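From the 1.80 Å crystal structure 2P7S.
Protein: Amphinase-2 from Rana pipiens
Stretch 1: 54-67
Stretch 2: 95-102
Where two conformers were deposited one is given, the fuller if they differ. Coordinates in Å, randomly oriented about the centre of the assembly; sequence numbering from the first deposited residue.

Stretch 1 (54-67) PVKEICRRATGRVN
Stretch 2, residues 95-102: FICITCRD

Residues 54-67 of amphinase-2 leave a helix, pass a type I turn from Cys59 to Ala62, closed by Ala62 N to Cys59 O at 3.1 Å, and enter strand 65-67, antiparallel (164°) to strand 96-101. Register pairs Arg65 with Arg101, Val66 with Cys100 and Asn67 with Thr99 (CA-CA 4.4, 5.4 and 4.1 Å). Two backbone hydrogen bonds, Val66 N to Cys100 O (3.0 Å) and Cys100 N to Val66 O (2.8 Å), make the middle pair the hydrogen-bonded one between two non-hydrogen-bonded pairs. Beyond the strand ends, Asp102 N gives to Gly64 O (3.0 Å, nearly linear) and Gly64 N to Asp102 OD1 (3.0 Å); phi is positive at Asp102 (60/-120) and at Gly64 (74/-170), where it favours glycine. Thr99 OG1 donates to Asn67 OD1 at 2.7 Å (both chi1 m), on the face shared with Arg65 and Arg101, where Arg101 CG covers the Arg65 guanidinium, 3.6 Å from Arg65 NH1. Within the second stretch, Arg101 NH1 forms a salt bridge with Asp102 OD2 (2.7 Å). Val66 and Cys100 point to the opposite face, where a disulfide joins Cys100 SG to Cys59 SG (2.0 Å, chi3 -86°, both chi1 m). Ile98 CD1 (chi1 p, chi2 t) packs 3.8 Å from Cys59 SG and 3.6 Å from Ile58 CG2; Ile58 CD1 meets Ile96 CD1 at 3.7 Å.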

# COMPACT_ATOMS: atom_id res chain seq x y z
N PRO A 54 -4.88 9.70 -6.79
CA PRO A 54 -3.46 10.02 -6.94
C PRO A 54 -2.58 8.78 -7.08
O PRO A 54 -1.55 8.80 -7.76
CB PRO A 54 -3.14 10.80 -5.66
CG PRO A 54 -4.45 11.49 -5.37
CD PRO A 54 -5.45 10.38 -5.62
N VAL A 55 -2.99 7.69 -6.44
CA VAL A 55 -2.22 6.45 -6.53
C VAL A 55 -2.44 5.81 -7.90
O VAL A 55 -1.51 5.28 -8.50
CB VAL A 55 -2.63 5.45 -5.42
CG1 VAL A 55 -1.72 4.21 -5.48
CG2 VAL A 55 -2.50 6.10 -4.05
N LYS A 56 -3.67 5.85 -8.39
CA LYS A 56 -3.95 5.28 -9.70
C LYS A 56 -3.20 6.04 -10.80
O LYS A 56 -2.74 5.45 -11.77
CB LYS A 56 -5.45 5.28 -9.99
CG LYS A 56 -5.81 4.70 -11.34
CD LYS A 56 -7.30 4.46 -11.47
CE LYS A 56 -7.64 3.86 -12.83
NZ LYS A 56 -9.07 3.46 -12.90
N GLU A 57 -3.06 7.36 -10.62
CA GLU A 57 -2.36 8.21 -11.58
C GLU A 57 -0.94 7.72 -11.86
O GLU A 57 -0.37 8.01 -12.92
CB GLU A 57 -2.29 9.65 -11.06
CG GLU A 57 -3.63 10.34 -10.85
CD GLU A 57 -3.48 11.78 -10.38
OE1 GLU A 57 -2.88 12.58 -11.12
OE2 GLU A 57 -3.96 12.11 -9.28
N ILE A 58 -0.36 6.99 -10.92
CA ILE A 58 1.00 6.49 -11.09
C ILE A 58 1.11 5.63 -12.35
O ILE A 58 2.18 5.53 -12.96
CB ILE A 58 1.45 5.64 -9.88
CG1 ILE A 58 1.35 6.46 -8.59
CG2 ILE A 58 2.88 5.16 -10.08
CD1 ILE A 58 1.58 5.65 -7.31
N CYS A 59 0.00 5.03 -12.75
CA CYS A 59 -0.01 4.15 -13.92
C CYS A 59 -0.61 4.78 -15.18
O CYS A 59 -0.81 4.09 -16.18
CB CYS A 59 -0.80 2.88 -13.59
SG CYS A 59 -0.17 1.89 -12.19
N ARG A 60 -0.87 6.08 -15.16
CA ARG A 60 -1.49 6.73 -16.32
C ARG A 60 -0.80 6.59 -17.67
O ARG A 60 -1.44 6.77 -18.70
CB ARG A 60 -1.75 8.22 -16.03
CG ARG A 60 -0.53 9.08 -15.80
CD ARG A 60 -0.94 10.55 -15.87
NE ARG A 60 -0.04 11.44 -15.14
CZ ARG A 60 1.25 11.61 -15.42
NH1 ARG A 60 1.81 10.97 -16.43
NH2 ARG A 60 1.98 12.44 -14.69
N ARG A 61 0.48 6.26 -17.69
CA ARG A 61 1.17 6.12 -18.97
C ARG A 61 1.78 4.74 -19.16
O ARG A 61 2.54 4.52 -20.11
CB ARG A 61 2.24 7.20 -19.13
CG ARG A 61 1.68 8.61 -18.98
CD ARG A 61 2.36 9.60 -19.91
NE ARG A 61 1.86 10.96 -19.70
CZ ARG A 61 0.58 11.32 -19.79
NH1 ARG A 61 -0.35 10.42 -20.10
NH2 ARG A 61 0.23 12.58 -19.59
N ALA A 62 1.44 3.81 -18.27
CA ALA A 62 1.97 2.46 -18.33
C ALA A 62 1.21 1.53 -19.28
O ALA A 62 -0.01 1.59 -19.38
CB ALA A 62 2.00 1.85 -16.93
N THR A 63 1.96 0.68 -19.97
CA THR A 63 1.37 -0.29 -20.89
C THR A 63 1.86 -1.68 -20.47
O THR A 63 3.05 -1.87 -20.23
CB THR A 63 1.79 -0.01 -22.36
OG1 THR A 63 3.21 -0.11 -22.49
CG2 THR A 63 1.35 1.40 -22.77
N GLY A 64 0.93 -2.62 -20.37
CA GLY A 64 1.27 -3.98 -19.97
C GLY A 64 1.57 -4.04 -18.48
O GLY A 64 1.32 -3.08 -17.75
N ARG A 65 2.09 -5.17 -18.02
CA ARG A 65 2.45 -5.31 -16.61
C ARG A 65 3.88 -4.83 -16.44
O ARG A 65 4.82 -5.50 -16.88
CB ARG A 65 2.33 -6.78 -16.17
CG ARG A 65 0.90 -7.29 -16.11
CD ARG A 65 0.85 -8.76 -15.70
NE ARG A 65 -0.52 -9.24 -15.53
CZ ARG A 65 -1.33 -8.86 -14.54
NH1 ARG A 65 -0.92 -7.99 -13.63
NH2 ARG A 65 -2.56 -9.36 -14.46
N VAL A 66 4.05 -3.67 -15.81
CA VAL A 66 5.37 -3.09 -15.61
C VAL A 66 5.44 -2.31 -14.31
O VAL A 66 4.44 -1.76 -13.85
CB VAL A 66 5.73 -2.13 -16.76
CG1 VAL A 66 5.97 -2.91 -18.04
CG2 VAL A 66 4.61 -1.11 -16.95
N ASN A 67 6.63 -2.25 -13.71
CA ASN A 67 6.82 -1.51 -12.48
C ASN A 67 7.02 -0.04 -12.81
O ASN A 67 7.70 0.30 -13.77
CB ASN A 67 8.05 -2.03 -11.71
CG ASN A 67 7.81 -3.38 -11.08
OD1 ASN A 67 6.72 -3.94 -11.17
ND2 ASN A 67 8.84 -3.90 -10.41
N PHE A 95 8.61 8.20 -2.24
CA PHE A 95 7.96 7.81 -3.47
C PHE A 95 7.70 6.33 -3.26
O PHE A 95 8.16 5.75 -2.27
CB PHE A 95 8.90 7.97 -4.67
CG PHE A 95 9.59 9.31 -4.74
CD1 PHE A 95 10.71 9.56 -3.95
CD2 PHE A 95 9.12 10.31 -5.58
CE1 PHE A 95 11.35 10.80 -4.00
CE2 PHE A 95 9.76 11.54 -5.64
CZ PHE A 95 10.88 11.79 -4.85
N ILE A 96 6.95 5.71 -4.16
CA ILE A 96 6.68 4.29 -4.05
C ILE A 96 6.88 3.64 -5.40
O ILE A 96 6.83 4.30 -6.44
CB ILE A 96 5.24 4.00 -3.54
CG1 ILE A 96 4.21 4.59 -4.51
CG2 ILE A 96 5.07 4.57 -2.14
CD1 ILE A 96 2.76 4.27 -4.13
N CYS A 97 7.14 2.34 -5.37
CA CYS A 97 7.36 1.57 -6.57
C CYS A 97 6.25 0.53 -6.60
O CYS A 97 6.11 -0.27 -5.67
CB CYS A 97 8.73 0.88 -6.53
SG CYS A 97 8.97 -0.26 -7.93
N ILE A 98 5.47 0.55 -7.67
CA ILE A 98 4.36 -0.39 -7.81
C ILE A 98 4.37 -1.06 -9.17
O ILE A 98 5.04 -0.61 -10.10
CB ILE A 98 2.99 0.33 -7.65
CG1 ILE A 98 2.81 1.35 -8.78
CG2 ILE A 98 2.91 1.03 -6.31
CD1 ILE A 98 1.48 2.08 -8.75
N THR A 99 3.62 -2.15 -9.28
CA THR A 99 3.51 -2.84 -10.56
C THR A 99 2.16 -2.39 -11.09
O THR A 99 1.18 -2.37 -10.36
CB THR A 99 3.46 -4.37 -10.41
OG1 THR A 99 4.61 -4.82 -9.68
CG2 THR A 99 3.45 -5.04 -11.78
N CYS A 100 2.14 -2.01 -12.36
CA CYS A 100 0.92 -1.57 -13.02
C CYS A 100 0.50 -2.62 -14.01
O CYS A 100 1.33 -3.36 -14.54
CB CYS A 100 1.15 -0.28 -13.81
SG CYS A 100 1.61 1.22 -12.90
N ARG A 101 -0.81 -2.70 -14.25
CA ARG A 101 -1.37 -3.60 -15.26
C ARG A 101 -2.06 -2.51 -16.07
O ARG A 101 -3.18 -2.11 -15.75
CB ARG A 101 -2.39 -4.56 -14.66
CG ARG A 101 -2.81 -5.70 -15.60
CD ARG A 101 -3.73 -5.21 -16.71
NE ARG A 101 -5.05 -4.82 -16.19
CZ ARG A 101 -5.98 -4.20 -16.91
NH1 ARG A 101 -5.76 -3.89 -18.18
NH2 ARG A 101 -7.15 -3.89 -16.35
N ASP A 102 -1.36 -2.00 -17.07
CA ASP A 102 -1.87 -0.90 -17.88
C ASP A 102 -2.12 0.29 -16.95
O ASP A 102 -1.19 0.76 -16.28
CB ASP A 102 -3.15 -1.32 -18.62
CG ASP A 102 -2.90 -2.38 -19.68
OD1 ASP A 102 -2.01 -2.18 -20.53
OD2 ASP A 102 -3.60 -3.41 -19.67